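Local coordinates for protein PAN2-PAN3 deadenylation complex catalytic subunit pan2 (Neurospora crassa, PDB 4CZW) that shortens the poly(A) tails of messenger RNA as the catalytic subunit of the PAN2-PAN3 deadenylase, represented here by its pseudo-ubiquitin-hydrolase and exonuclease domains, at residues L76-Y87 against S528-W537; V540-L551 against I560-S571. All blocks are in the same frame, centred on the assembly; numbering follows the deposited sequence.

Contact 1 (L76-Y87 against S528-W537). With ZN (zinc ion), chain B.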
loop_
_atom_site.group_PDB
_atom_site.type_symbol
_atom_site.label_atom_id
_atom_site.label_comp_id
_atom_site.label_asym_id
_atom_site.label_seq_id
_atom_site.Cartn_x
_atom_site.Cartn_y
_atom_site.Cartn_z
ATOM N N LEU A 76 5.183 -15.842 -5.683
ATOM C CA LEU A 76 4.697 -16.516 -4.485
ATOM C C LEU A 76 5.612 -16.249 -3.296
ATOM O O LEU A 76 5.587 -16.978 -2.304
ATOM C CB LEU A 76 4.575 -18.022 -4.725
ATOM C CG LEU A 76 3.498 -18.472 -5.714
ATOM C CD1 LEU A 76 3.504 -19.985 -5.859
ATOM C CD2 LEU A 76 2.130 -17.978 -5.272
ATOM N N ALA A 77 6.420 -15.200 -3.404
ATOM C CA ALA A 77 7.314 -14.815 -2.321
ATOM C C ALA A 77 6.520 -14.270 -1.141
ATOM O O ALA A 77 5.609 -13.462 -1.314
ATOM C CB ALA A 77 8.326 -13.789 -2.804
ATOM N N ASP A 78 6.869 -14.722 0.058
ATOM C CA ASP A 78 6.196 -14.281 1.272
ATOM C C ASP A 78 7.151 -14.394 2.456
ATOM O O ASP A 78 7.573 -15.496 2.807
ATOM C CB ASP A 78 4.928 -15.103 1.515
ATOM C CG ASP A 78 4.097 -14.571 2.667
ATOM O OD1 ASP A 78 4.138 -13.348 2.920
ATOM O OD2 ASP A 78 3.392 -15.373 3.314
ATOM N N PRO A 79 7.492 -13.255 3.084
ATOM C CA PRO A 79 6.987 -11.906 2.797
ATOM C C PRO A 79 7.566 -11.272 1.532
ATOM O O PRO A 79 8.690 -11.575 1.135
ATOM C CB PRO A 79 7.411 -11.110 4.034
ATOM C CG PRO A 79 8.646 -11.791 4.494
ATOM C CD PRO A 79 8.422 -13.255 4.227
ATOM N N CYS A 80 6.778 -10.397 0.915
ATOM C CA CYS A 80 7.178 -9.675 -0.286
ATOM C C CYS A 80 6.509 -8.305 -0.289
ATOM O O CYS A 80 5.347 -8.176 -0.675
ATOM C CB CYS A 80 6.802 -10.463 -1.541
ATOM S SG CYS A 80 7.217 -9.664 -3.104
ATOM N N LEU A 81 7.250 -7.291 0.147
ATOM C CA LEU A 81 6.692 -5.962 0.379
ATOM C C LEU A 81 6.157 -5.293 -0.886
ATOM O O LEU A 81 5.227 -4.490 -0.817
ATOM C CB LEU A 81 7.742 -5.061 1.032
ATOM C CG LEU A 81 8.217 -5.507 2.416
ATOM C CD1 LEU A 81 9.226 -4.523 2.986
ATOM C CD2 LEU A 81 7.035 -5.679 3.360
ATOM N N LEU A 82 6.741 -5.618 -2.034
ATOM C CA LEU A 82 6.291 -5.033 -3.292
ATOM C C LEU A 82 4.914 -5.565 -3.674
ATOM O O LEU A 82 4.069 -4.822 -4.174
ATOM C CB LEU A 82 7.296 -5.305 -4.410
ATOM C CG LEU A 82 6.994 -4.603 -5.736
ATOM C CD1 LEU A 82 6.793 -3.113 -5.514
ATOM C CD2 LEU A 82 8.107 -4.847 -6.738
ATOM N N CYS A 83 4.694 -6.855 -3.438
ATOM C CA CYS A 83 3.380 -7.455 -3.648
ATOM C C CYS A 83 2.361 -6.830 -2.708
ATOM O O CYS A 83 1.257 -6.471 -3.120
ATOM C CB CYS A 83 3.431 -8.969 -3.438
ATOM S SG CYS A 83 3.917 -9.916 -4.895
ATOM N N GLU A 84 2.744 -6.701 -1.442
ATOM C CA GLU A 84 1.892 -6.083 -0.436
ATOM C C GLU A 84 1.608 -4.627 -0.792
ATOM O O GLU A 84 0.521 -4.118 -0.521
ATOM C CB GLU A 84 2.538 -6.179 0.946
ATOM C CG GLU A 84 2.834 -7.603 1.398
ATOM C CD GLU A 84 1.575 -8.409 1.656
ATOM O OE1 GLU A 84 0.527 -7.801 1.961
ATOM O OE2 GLU A 84 1.633 -9.654 1.555
ATOM N N LEU A 85 2.587 -3.964 -1.399
ATOM C CA LEU A 85 2.411 -2.592 -1.862
ATOM C C LEU A 85 1.352 -2.523 -2.954
ATOM O O LEU A 85 0.547 -1.593 -2.991
ATOM C CB LEU A 85 3.732 -2.014 -2.375
ATOM C CG LEU A 85 4.546 -1.169 -1.392
ATOM C CD1 LEU A 85 5.851 -0.724 -2.025
ATOM C CD2 LEU A 85 3.742 0.035 -0.934
ATOM N N GLY A 86 1.358 -3.513 -3.839
ATOM C CA GLY A 86 0.375 -3.589 -4.903
ATOM C C GLY A 86 -1.022 -3.791 -4.353
ATOM O O GLY A 86 -1.987 -3.223 -4.865
ATOM N N TYR A 87 -1.128 -4.598 -3.302
ATOM C CA TYR A 87 -2.411 -4.872 -2.662
ATOM C C TYR A 87 -2.990 -3.607 -2.039
ATOM O O TYR A 87 -4.172 -3.306 -2.207
ATOM C CB TYR A 87 -2.264 -5.959 -1.594
ATOM C CG TYR A 87 -1.708 -7.270 -2.107
ATOM C CD1 TYR A 87 -1.879 -7.653 -3.432
ATOM C CD2 TYR A 87 -1.012 -8.125 -1.263
ATOM C CE1 TYR A 87 -1.371 -8.851 -3.901
ATOM C CE2 TYR A 87 -0.501 -9.324 -1.723
ATOM C CZ TYR A 87 -0.683 -9.681 -3.042
ATOM O OH TYR A 87 -0.173 -10.875 -3.502
ATOM N N SER A 528 0.846 -20.219 3.182
ATOM C CA SER A 528 1.245 -18.930 3.731
ATOM C C SER A 528 0.126 -17.909 3.526
ATOM O O SER A 528 -0.670 -18.047 2.598
ATOM C CB SER A 528 2.544 -18.448 3.077
ATOM O OG SER A 528 2.330 -18.077 1.727
ATOM N N PRO A 529 0.054 -16.891 4.403
ATOM C CA PRO A 529 -0.989 -15.858 4.334
ATOM C C PRO A 529 -1.105 -15.187 2.967
ATOM O O PRO A 529 -2.214 -15.012 2.461
ATOM C CB PRO A 529 -0.540 -14.845 5.390
ATOM C CG PRO A 529 0.210 -15.658 6.380
ATOM C CD PRO A 529 0.921 -16.715 5.583
ATOM N N LYS A 530 0.029 -14.822 2.380
ATOM C CA LYS A 530 0.037 -14.121 1.101
ATOM C C LYS A 530 -0.363 -15.045 -0.046
ATOM O O LYS A 530 -0.919 -14.597 -1.048
ATOM C CB LYS A 530 1.419 -13.513 0.843
ATOM C CG LYS A 530 1.528 -12.682 -0.425
ATOM C CD LYS A 530 2.360 -13.395 -1.477
ATOM C CE LYS A 530 2.634 -12.495 -2.668
ATOM N NZ LYS A 530 3.564 -13.130 -3.641
ATOM N N THR A 531 -0.084 -16.335 0.109
ATOM C CA THR A 531 -0.437 -17.321 -0.908
ATOM C C THR A 531 -1.951 -17.423 -1.062
ATOM O O THR A 531 -2.473 -17.423 -2.177
ATOM C CB THR A 531 0.133 -18.712 -0.572
ATOM O OG1 THR A 531 1.559 -18.632 -0.462
ATOM C CG2 THR A 531 -0.230 -19.715 -1.657
ATOM N N ALA A 532 -2.651 -17.502 0.064
ATOM C CA ALA A 532 -4.106 -17.584 0.053
ATOM C C ALA A 532 -4.722 -16.257 -0.372
ATOM O O ALA A 532 -5.721 -16.230 -1.090
ATOM C CB ALA A 532 -4.622 -17.995 1.419
ATOM N N TYR A 533 -4.121 -15.161 0.078
ATOM C CA TYR A 533 -4.593 -13.826 -0.274
ATOM C C TYR A 533 -4.473 -13.591 -1.774
ATOM O O TYR A 533 -5.330 -12.949 -2.382
ATOM C CB TYR A 533 -3.807 -12.756 0.491
ATOM C CG TYR A 533 -4.310 -11.345 0.273
ATOM C CD1 TYR A 533 -3.866 -10.586 -0.805
ATOM C CD2 TYR A 533 -5.222 -10.770 1.147
ATOM C CE1 TYR A 533 -4.325 -9.297 -1.008
ATOM C CE2 TYR A 533 -5.684 -9.483 0.952
ATOM C CZ TYR A 533 -5.232 -8.751 -0.125
ATOM O OH TYR A 533 -5.691 -7.468 -0.322
ATOM N N LYS A 534 -3.400 -14.113 -2.360
ATOM C CA LYS A 534 -3.128 -13.940 -3.783
ATOM C C LYS A 534 -4.266 -14.496 -4.630
ATOM O O LYS A 534 -4.641 -13.906 -5.642
ATOM C CB LYS A 534 -1.809 -14.616 -4.159
ATOM C CG LYS A 534 -1.329 -14.317 -5.568
ATOM C CD LYS A 534 -0.032 -15.051 -5.869
ATOM C CE LYS A 534 0.483 -14.730 -7.262
ATOM N NZ LYS A 534 0.871 -13.298 -7.395
ATOM N N LYS A 535 -4.815 -15.631 -4.205
ATOM C CA LYS A 535 -5.936 -16.252 -4.900
ATOM C C LYS A 535 -7.151 -15.334 -4.899
ATOM O O LYS A 535 -7.755 -15.083 -5.942
ATOM C CB LYS A 535 -6.294 -17.592 -4.255
ATOM C CG LYS A 535 -5.158 -18.598 -4.235
ATOM C CD LYS A 535 -5.579 -19.883 -3.545
ATOM C CE LYS A 535 -4.434 -20.880 -3.487
ATOM N NZ LYS A 535 -4.827 -22.130 -2.781
ATOM N N LEU A 536 -7.501 -14.831 -3.720
ATOM C CA LEU A 536 -8.654 -13.953 -3.568
ATOM C C LEU A 536 -8.458 -12.644 -4.326
ATOM O O LEU A 536 -9.395 -12.120 -4.926
ATOM C CB LEU A 536 -8.917 -13.670 -2.088
ATOM C CG LEU A 536 -9.121 -14.899 -1.201
ATOM C CD1 LEU A 536 -9.440 -14.488 0.228
ATOM C CD2 LEU A 536 -10.216 -15.790 -1.766
ATOM N N TRP A 537 -7.233 -12.125 -4.299
ATOM C CA TRP A 537 -6.914 -10.874 -4.979
ATOM C C TRP A 537 -7.058 -11.016 -6.490
ATOM O O TRP A 537 -7.540 -10.106 -7.164
ATOM C CB TRP A 537 -5.497 -10.415 -4.626
ATOM C CG TRP A 537 -5.133 -9.095 -5.233
ATOM C CD1 TRP A 537 -5.511 -7.859 -4.795
ATOM C CD2 TRP A 537 -4.316 -8.875 -6.391
ATOM N NE1 TRP A 537 -4.984 -6.884 -5.607
ATOM C CE2 TRP A 537 -4.246 -7.482 -6.594
ATOM C CE3 TRP A 537 -3.638 -9.721 -7.275
ATOM C CZ2 TRP A 537 -3.525 -6.916 -7.644
ATOM C CZ3 TRP A 537 -2.923 -9.156 -8.317
ATOM C CH2 TRP A 537 -2.872 -7.767 -8.492
HETATM ZN ZN ZN B . 6.204 -10.229 -5.084
HETATM O O HOH W 1 0.683 -10.880 -5.860
HETATM O O HOH W 2 -5.898 -5.819 -2.176
#
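Tyr87 of helix 81-87 is a knob seated in a hole on helix 529-537, among Lys530, Tyr533, Lys534 and Trp537. Tyr533 CE1 lies over one face of its ring, 3.5 Å from Tyr87 CG, with the two ring planes oblique at 48°; the carbonyl O of Cys83 sits above the opposite face. The edge of Tyr87 is turned to the face of Trp537 in an edge-to-face pair, Tyr87 CE1 lying 3.9 Å from Trp537 CD2. Tyrosine suits the place because its flat ring fills this cluster while its hydroxyl extends to a polar border: Tyr87 OH shares a water with Lys534 NZ, which also donates to Thr73 O. A second water donates to Tyr87 O and to Tyr533 OH, itself hydrogen-bonded to Asn559 O.

Lys530 supplies a direct hydrogen bond across the contact. Its CB lies 3.4 Å from Asp78 CG. With CG anti to the backbone N (chi1 -176°) and a bend at chi2, the chain then passes across the edge of Tyr87, Lys530 CE lying 3.3 Å from Tyr87 OH. Lys530 NZ donates to Ala77 O at 3.1 Å, tilted 24° from the carbonyl plane, and to Cys75 O. It also comes 3.5 Å from Cys83 SG, where its charge would probably steady a zinc-bound thiolate.

The loop whose carbonyls Lys530 grips is tied together by zinc. Cys80 SG and Cys83 SG each bind it at 2.3 Å, and His70 and Cys75 complete the site. A zinc-braced loop and helix of the pseudo-UCH domain thus dock on the exonuclease, an interdomain interface consistent with that domain's scaffold role.

Contact 2 (V540-L551 against I560-S571)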
loop_
_atom_site.group_PDB
_atom_site.type_symbol
_atom_site.label_atom_id
_atom_site.label_comp_id
_atom_site.label_asym_id
_atom_site.label_seq_id
_atom_site.Cartn_x
_atom_site.Cartn_y
_atom_site.Cartn_z
ATOM N N VAL A 540 -10.767 -11.153 -7.484
ATOM C CA VAL A 540 -11.374 -9.826 -7.478
ATOM C C VAL A 540 -11.094 -9.098 -8.789
ATOM O O VAL A 540 -12.002 -8.536 -9.403
ATOM C CB VAL A 540 -10.862 -8.971 -6.301
ATOM C CG1 VAL A 540 -11.342 -7.533 -6.433
ATOM C CG2 VAL A 540 -11.314 -9.566 -4.979
ATOM N N ASN A 541 -9.836 -9.122 -9.219
ATOM C CA ASN A 541 -9.432 -8.434 -10.441
ATOM C C ASN A 541 -9.876 -9.153 -11.712
ATOM O O ASN A 541 -9.835 -8.581 -12.800
ATOM C CB ASN A 541 -7.916 -8.236 -10.461
ATOM C CG ASN A 541 -7.461 -7.144 -9.514
ATOM O OD1 ASN A 541 -7.588 -5.956 -9.811
ATOM N ND2 ASN A 541 -6.926 -7.541 -8.365
ATOM N N LEU A 542 -10.294 -10.407 -11.577
ATOM C CA LEU A 542 -10.858 -11.136 -12.706
ATOM C C LEU A 542 -12.301 -10.700 -12.942
ATOM O O LEU A 542 -12.867 -10.940 -14.008
ATOM C CB LEU A 542 -10.784 -12.647 -12.477
ATOM C CG LEU A 542 -9.415 -13.299 -12.679
ATOM C CD1 LEU A 542 -9.476 -14.790 -12.387
ATOM C CD2 LEU A 542 -8.907 -13.050 -14.089
ATOM N N GLY A 543 -12.886 -10.054 -11.937
ATOM C CA GLY A 543 -14.230 -9.521 -12.046
ATOM C C GLY A 543 -15.290 -10.415 -11.434
ATOM O O GLY A 543 -16.483 -10.218 -11.662
ATOM N N CYS A 544 -14.856 -11.396 -10.649
ATOM C CA CYS A 544 -15.773 -12.353 -10.039
ATOM C C CYS A 544 -16.718 -11.693 -9.041
ATOM O O CYS A 544 -16.395 -10.663 -8.449
ATOM C CB CYS A 544 -14.995 -13.471 -9.343
ATOM S SG CYS A 544 -13.984 -14.475 -10.446
ATOM N N LYS A 545 -17.886 -12.300 -8.863
ATOM C CA LYS A 545 -18.868 -11.821 -7.900
ATOM C C LYS A 545 -18.815 -12.661 -6.629
ATOM O O LYS A 545 -19.079 -13.864 -6.657
ATOM C CB LYS A 545 -20.273 -11.856 -8.505
ATOM C CG LYS A 545 -20.408 -11.050 -9.786
ATOM C CD LYS A 545 -21.721 -11.338 -10.494
ATOM C CE LYS A 545 -21.789 -10.618 -11.831
ATOM N NZ LYS A 545 -23.010 -10.978 -12.604
ATOM N N PHE A 546 -18.466 -12.025 -5.517
ATOM C CA PHE A 546 -18.315 -12.727 -4.248
ATOM C C PHE A 546 -19.643 -12.831 -3.508
ATOM O O PHE A 546 -20.251 -11.819 -3.155
ATOM C CB PHE A 546 -17.271 -12.030 -3.373
ATOM C CG PHE A 546 -15.855 -12.248 -3.830
ATOM C CD1 PHE A 546 -15.366 -11.599 -4.951
ATOM C CD2 PHE A 546 -15.014 -13.101 -3.135
ATOM C CE1 PHE A 546 -14.066 -11.800 -5.375
ATOM C CE2 PHE A 546 -13.712 -13.304 -3.552
ATOM C CZ PHE A 546 -13.237 -12.653 -4.674
ATOM N N LEU A 547 -20.086 -14.063 -3.277
ATOM C CA LEU A 547 -21.350 -14.319 -2.597
ATOM C C LEU A 547 -21.102 -14.827 -1.180
ATOM O O LEU A 547 -20.275 -15.712 -0.967
ATOM C CB LEU A 547 -22.188 -15.325 -3.395
ATOM C CG LEU A 547 -23.685 -15.461 -3.096
ATOM C CD1 LEU A 547 -24.420 -15.947 -4.337
ATOM C CD2 LEU A 547 -23.941 -16.406 -1.931
ATOM N N GLY A 548 -21.822 -14.266 -0.214
ATOM C CA GLY A 548 -21.675 -14.672 1.171
ATOM C C GLY A 548 -22.644 -13.973 2.105
ATOM O O GLY A 548 -23.538 -13.252 1.661
ATOM N N HIS A 549 -22.462 -14.186 3.403
ATOM C CA HIS A 549 -23.330 -13.585 4.408
ATOM C C HIS A 549 -22.525 -12.695 5.349
ATOM O O HIS A 549 -21.672 -13.178 6.091
ATOM C CB HIS A 549 -24.062 -14.667 5.202
ATOM C CG HIS A 549 -25.194 -14.148 6.033
ATOM N ND1 HIS A 549 -26.466 -13.972 5.531
ATOM C CD2 HIS A 549 -25.246 -13.765 7.331
ATOM C CE1 HIS A 549 -27.252 -13.506 6.483
ATOM N NE2 HIS A 549 -26.537 -13.370 7.585
ATOM N N GLY A 550 -22.803 -11.394 5.313
ATOM C CA GLY A 550 -22.078 -10.432 6.124
ATOM C C GLY A 550 -20.607 -10.384 5.757
ATOM O O GLY A 550 -19.736 -10.476 6.623
ATOM N N LEU A 551 -20.334 -10.229 4.466
ATOM C CA LEU A 551 -18.971 -10.298 3.943
ATOM C C LEU A 551 -18.097 -9.109 4.341
ATOM O O LEU A 551 -16.882 -9.145 4.154
ATOM C CB LEU A 551 -19.002 -10.415 2.418
ATOM C CG LEU A 551 -19.479 -11.752 1.847
ATOM C CD1 LEU A 551 -19.448 -11.723 0.329
ATOM C CD2 LEU A 551 -18.629 -12.894 2.380
ATOM N N ILE A 560 -8.996 -6.675 2.278
ATOM C CA ILE A 560 -9.187 -6.512 0.845
ATOM C C ILE A 560 -10.400 -5.621 0.580
ATOM O O ILE A 560 -11.274 -5.479 1.437
ATOM C CB ILE A 560 -9.367 -7.878 0.145
ATOM C CG1 ILE A 560 -9.045 -7.774 -1.349
ATOM C CG2 ILE A 560 -10.769 -8.426 0.375
ATOM C CD1 ILE A 560 -9.093 -9.098 -2.072
ATOM N N GLN A 561 -10.437 -5.008 -0.599
ATOM C CA GLN A 561 -11.558 -4.163 -0.995
ATOM C C GLN A 561 -12.232 -4.720 -2.243
ATOM O O GLN A 561 -11.586 -4.920 -3.272
ATOM C CB GLN A 561 -11.092 -2.727 -1.241
ATOM C CG GLN A 561 -10.646 -1.987 0.013
ATOM C CD GLN A 561 -11.811 -1.500 0.854
ATOM O OE1 GLN A 561 -12.942 -1.405 0.377
ATOM N NE2 GLN A 561 -11.538 -1.187 2.116
ATOM N N VAL A 562 -13.533 -4.974 -2.146
ATOM C CA VAL A 562 -14.294 -5.506 -3.270
ATOM C C VAL A 562 -15.408 -4.544 -3.669
ATOM O O VAL A 562 -16.217 -4.146 -2.829
ATOM C CB VAL A 562 -14.903 -6.884 -2.940
ATOM C CG1 VAL A 562 -15.537 -7.494 -4.180
ATOM C CG2 VAL A 562 -13.841 -7.813 -2.370
ATOM N N PRO A 563 -15.446 -4.160 -4.956
ATOM C CA PRO A 563 -16.475 -3.261 -5.494
ATOM C C PRO A 563 -17.890 -3.774 -5.231
ATOM O O PRO A 563 -18.107 -4.985 -5.205
ATOM C CB PRO A 563 -16.171 -3.241 -6.994
ATOM C CG PRO A 563 -14.714 -3.547 -7.081
ATOM C CD PRO A 563 -14.449 -4.528 -5.977
ATOM N N ARG A 564 -18.832 -2.854 -5.040
ATOM C CA ARG A 564 -20.208 -3.204 -4.689
ATOM C C ARG A 564 -20.873 -4.129 -5.704
ATOM O O ARG A 564 -21.651 -5.008 -5.332
ATOM C CB ARG A 564 -21.050 -1.937 -4.524
ATOM C CG ARG A 564 -21.046 -1.365 -3.116
ATOM C CD ARG A 564 -21.928 -0.130 -3.018
ATOM N NE ARG A 564 -21.347 1.016 -3.712
ATOM C CZ ARG A 564 -20.576 1.927 -3.130
ATOM N NH1 ARG A 564 -20.291 1.830 -1.839
ATOM N NH2 ARG A 564 -20.089 2.937 -3.838
ATOM N N ASN A 565 -20.568 -3.934 -6.982
ATOM C CA ASN A 565 -21.176 -4.741 -8.036
ATOM C C ASN A 565 -20.532 -6.119 -8.169
ATOM O O ASN A 565 -20.891 -6.897 -9.053
ATOM C CB ASN A 565 -21.118 -4.002 -9.377
ATOM C CG ASN A 565 -19.723 -3.514 -9.721
ATOM O OD1 ASN A 565 -18.726 -4.011 -9.197
ATOM N ND2 ASN A 565 -19.648 -2.531 -10.611
ATOM N N GLN A 566 -19.578 -6.412 -7.290
ATOM C CA GLN A 566 -18.963 -7.734 -7.238
ATOM C C GLN A 566 -19.268 -8.408 -5.905
ATOM O O GLN A 566 -18.671 -9.430 -5.563
ATOM C CB GLN A 566 -17.450 -7.642 -7.451
ATOM C CG GLN A 566 -17.042 -7.131 -8.822
ATOM C CD GLN A 566 -15.540 -7.160 -9.031
ATOM O OE1 GLN A 566 -14.925 -6.138 -9.337
ATOM N NE2 GLN A 566 -14.942 -8.335 -8.872
ATOM N N VAL A 567 -20.202 -7.829 -5.159
ATOM C CA VAL A 567 -20.592 -8.371 -3.864
ATOM C C VAL A 567 -22.068 -8.754 -3.826
ATOM O O VAL A 567 -22.944 -7.910 -4.020
ATOM C CB VAL A 567 -20.316 -7.371 -2.725
ATOM C CG1 VAL A 567 -20.832 -7.921 -1.401
ATOM C CG2 VAL A 567 -18.833 -7.058 -2.639
ATOM N N ILE A 568 -22.336 -10.032 -3.581
ATOM C CA ILE A 568 -23.696 -10.502 -3.356
ATOM C C ILE A 568 -23.831 -10.955 -1.908
ATOM O O ILE A 568 -23.431 -12.063 -1.553
ATOM C CB ILE A 568 -24.071 -11.657 -4.303
ATOM C CG1 ILE A 568 -23.923 -11.218 -5.761
ATOM C CG2 ILE A 568 -25.493 -12.124 -4.036
ATOM C CD1 ILE A 568 -24.307 -12.284 -6.762
ATOM N N ASP A 569 -24.385 -10.084 -1.071
ATOM C CA ASP A 569 -24.474 -10.354 0.359
ATOM C C ASP A 569 -25.906 -10.680 0.772
ATOM O O ASP A 569 -26.809 -9.857 0.621
ATOM C CB ASP A 569 -23.948 -9.156 1.156
ATOM C CG ASP A 569 -23.553 -9.523 2.575
ATOM O OD1 ASP A 569 -24.284 -10.301 3.224
ATOM O OD2 ASP A 569 -22.504 -9.031 3.042
ATOM N N THR A 570 -26.102 -11.883 1.302
ATOM C CA THR A 570 -27.426 -12.345 1.703
ATOM C C THR A 570 -27.940 -11.621 2.944
ATOM O O THR A 570 -29.148 -11.549 3.169
ATOM C CB THR A 570 -27.432 -13.863 1.971
ATOM O OG1 THR A 570 -26.442 -14.182 2.955
ATOM C CG2 THR A 570 -27.133 -14.630 0.693
ATOM N N SER A 571 -27.025 -11.087 3.748
ATOM C CA SER A 571 -27.411 -10.345 4.944
ATOM C C SER A 571 -28.018 -9.003 4.560
ATOM O O SER A 571 -28.832 -8.444 5.292
ATOM C CB SER A 571 -26.209 -10.131 5.868
ATOM O OG SER A 571 -25.302 -9.193 5.316
#
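Asp569 turns its CG anti to the backbone N (chi1 -160°), which carries the carboxylate from the end of strand 567-569 across to the backbone of Gly550 and Leu551. Gln566 instead sets CG beside its backbone N (chi1 -64°) and runs extended from there, delivering its amide nitrogen between two carbonyls.

The Asp569 carboxylate accepts at both oxygens from the syn side: OD1 from Gly550 N at 2.8 Å and OD2 from Leu551 N at 2.9 Å. Asp569 OD1 also takes Ser571 N, an N-cap bond to helix 570-573, on its anti side, and Ser571 OG from above the plane. With an alanine here, the amides of Gly550 and Leu551 would probably lose their acceptor and helix 570-573 its cap.

At the other end, Gln566 NE2 donates to Val540 O at 3.0 Å, nearly straight at 176° and on a lone pair, and to Cys544 O at 2.8 Å. Both acceptors lie in the amide plane, so the pair holds the group flat. Val540 O also receives Gly543 N in a Schellman motif, whose positive phi suits glycine.

Between these ends, parallel strands 545-548 and 567-569 pair through alternating backbone bonds. Leu547 CG meets Ile568 CG2 at 3.9 Å on the face that helix 604-623 packs against. His549 ND1 meets Thr570 OG1 near its ring plane, and Ser571 CB lies over the ring face.

This is the beta-alpha-beta crossover of an RNase H-like exonuclease. So many N-H donors beside two helix starts would probably keep Asp569 ionised, pinning the turn into helix 551-558, which bears the probable metal ligand Asp554.

Helix 529-541 joins the two contacts: contact 1 uses most of its length, and contact 2 begins at its C-terminal end. Their centres are 19 Å apart, yet they touch through Ile560, whose CG1 lies 3.5 Å from Tyr533 OH and whose CD1 lies 4.0 Å from Trp537 CA. Two of the residues round Tyr87, Tyr533 and Trp537, therefore also pack against Ile560, just after the crossover helix. Contact 1 sits at the zinc site of the pseudo-UCH domain. Contact 2 borders the probable catalytic metal site, where the side chain of Leu551 is about 4 Å from that of Asp554 and about 6 Å from that of Asp445. One helix thus bridges domain docking and nuclease core.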